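PDB 6MLT: hemolysin-related protein from Vibrio cholerae serotype O1, which is a secreted, calcium-binding component of the biofilm matrix that probably helps biofilms adhere, combining beta-propeller-like repeats with a beta-prism lectin domain that probably binds carbohydrate. Local coordinates for residues G338-S343 and L419-Q424. Sequence-based numbering, arbitrary orientation.
Sequences GGSGGS and LFKHKQ
Gly-339 and Ser-340 run close past the turn Lys-421 to Gln-424, where two loops of the beta-prism lectin domain meet: the glycine-rich link between strands 336-338 and 343-348, and the loop joining strands 405-413 and 428-435. The CA atoms of Gly-339 and Gln-424 approach to 4.1 Å, and a CA-H...O contact from Gly-339 CA to Gln-424 O (3.2 Å) fits because glycine lacks a CB; one here would clash with that oxygen. Beside it, Ser-340 N donates to Lys-421 O at 3.1 Å, reaching it from above the carbonyl plane. Next comes a water that accepts from Gly-341 N and donates to both His-422 O and Gln-424 O, bridging the loops where their backbones begin to separate. On the first loop's far flank, Arg-321 NH1 binds Gly-339 O and Gly-341 O.

Among the side chains, Lys-421 spans the contact. Its CG, anti to the backbone N (chi1 -173°), lies 3.8 Å from Ser-340 OG; beyond a bend at chi2 the chain runs on to Gly-338. Ser-340 OG also sits over the backbone of His-422, 3.1 Å from its CA. Gln-424 packs CB against Gly-339 CA, while its NE2 donates to Leu-419 O and its OE1 takes a weak bond from Lys-421 NZ. That ammonium nitrogen makes its shorter bond across the loops, 3.0 Å to Gly-338 O, tilted 34° from the carbonyl plane.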
# COMPACT_ATOMS: atom_id res chain seq x y z
N GLY A 338 20.91 -12.57 -30.05
CA GLY A 338 22.14 -13.19 -30.48
C GLY A 338 21.91 -14.63 -30.87
O GLY A 338 20.78 -15.09 -31.04
N GLY A 339 23.01 -15.36 -31.02
CA GLY A 339 22.97 -16.74 -31.42
C GLY A 339 22.47 -17.64 -30.30
O GLY A 339 22.09 -17.20 -29.21
N SER A 340 22.47 -18.94 -30.59
CA SER A 340 21.88 -19.93 -29.69
C SER A 340 22.90 -20.61 -28.79
O SER A 340 22.49 -21.39 -27.91
CB SER A 340 21.15 -20.99 -30.51
OG SER A 340 22.01 -21.57 -31.48
N GLY A 341 24.20 -20.35 -28.96
CA GLY A 341 25.23 -21.06 -28.24
C GLY A 341 25.69 -20.33 -26.99
O GLY A 341 25.14 -19.30 -26.60
N GLY A 342 26.73 -20.88 -26.36
CA GLY A 342 27.30 -20.32 -25.15
C GLY A 342 26.61 -20.82 -23.89
O GLY A 342 25.47 -21.30 -23.91
N SER A 343 27.32 -20.70 -22.77
CA SER A 343 26.76 -20.99 -21.46
C SER A 343 26.26 -19.69 -20.83
O SER A 343 26.65 -18.59 -21.22
CB SER A 343 27.79 -21.68 -20.56
OG SER A 343 29.01 -20.96 -20.46
N LEU A 419 24.14 -17.00 -41.69
CA LEU A 419 24.80 -17.58 -40.53
C LEU A 419 23.87 -18.60 -39.89
O LEU A 419 22.68 -18.33 -39.72
CB LEU A 419 25.18 -16.50 -39.50
CG LEU A 419 26.19 -15.45 -39.95
CD1 LEU A 419 26.21 -14.29 -38.97
CD2 LEU A 419 27.57 -16.08 -40.07
N PHE A 420 24.41 -19.76 -39.54
CA PHE A 420 23.67 -20.69 -38.71
C PHE A 420 23.38 -20.05 -37.36
O PHE A 420 24.20 -19.29 -36.82
CB PHE A 420 24.45 -21.99 -38.50
CG PHE A 420 24.72 -22.76 -39.76
CD1 PHE A 420 23.68 -23.20 -40.56
CD2 PHE A 420 26.02 -23.05 -40.13
CE1 PHE A 420 23.93 -23.91 -41.71
CE2 PHE A 420 26.28 -23.77 -41.29
CZ PHE A 420 25.24 -24.20 -42.08
N LYS A 421 22.22 -20.38 -36.79
CA LYS A 421 21.83 -19.77 -35.52
C LYS A 421 22.86 -20.05 -34.43
O LYS A 421 23.12 -19.18 -33.59
CB LYS A 421 20.45 -20.28 -35.11
CG LYS A 421 19.87 -19.60 -33.88
CD LYS A 421 19.56 -18.13 -34.12
CE LYS A 421 19.01 -17.45 -32.88
NZ LYS A 421 18.79 -15.99 -33.08
N HIS A 422 23.46 -21.24 -34.44
CA HIS A 422 24.42 -21.57 -33.40
C HIS A 422 25.77 -20.90 -33.60
O HIS A 422 26.62 -20.96 -32.70
CB HIS A 422 24.60 -23.09 -33.31
CG HIS A 422 25.34 -23.70 -34.46
ND1 HIS A 422 24.71 -24.11 -35.62
CD2 HIS A 422 26.65 -24.00 -34.62
CE1 HIS A 422 25.61 -24.62 -36.44
NE2 HIS A 422 26.79 -24.57 -35.86
N LYS A 423 25.99 -20.24 -34.74
CA LYS A 423 27.20 -19.46 -34.96
C LYS A 423 26.94 -17.96 -34.95
O LYS A 423 27.90 -17.18 -35.03
CB LYS A 423 27.87 -19.87 -36.28
CG LYS A 423 28.54 -21.25 -36.25
CD LYS A 423 29.63 -21.32 -35.18
CE LYS A 423 30.36 -22.66 -35.21
NZ LYS A 423 31.36 -22.77 -34.10
N GLN A 424 25.69 -17.52 -34.85
CA GLN A 424 25.43 -16.10 -34.68
C GLN A 424 25.96 -15.65 -33.32
O GLN A 424 26.05 -16.43 -32.37
CB GLN A 424 23.93 -15.81 -34.81
CG GLN A 424 23.40 -16.04 -36.22
CD GLN A 424 21.89 -15.98 -36.32
OE1 GLN A 424 21.22 -15.45 -35.43
NE2 GLN A 424 21.35 -16.53 -37.40
O HOH W 1 25.84 -18.92 -30.79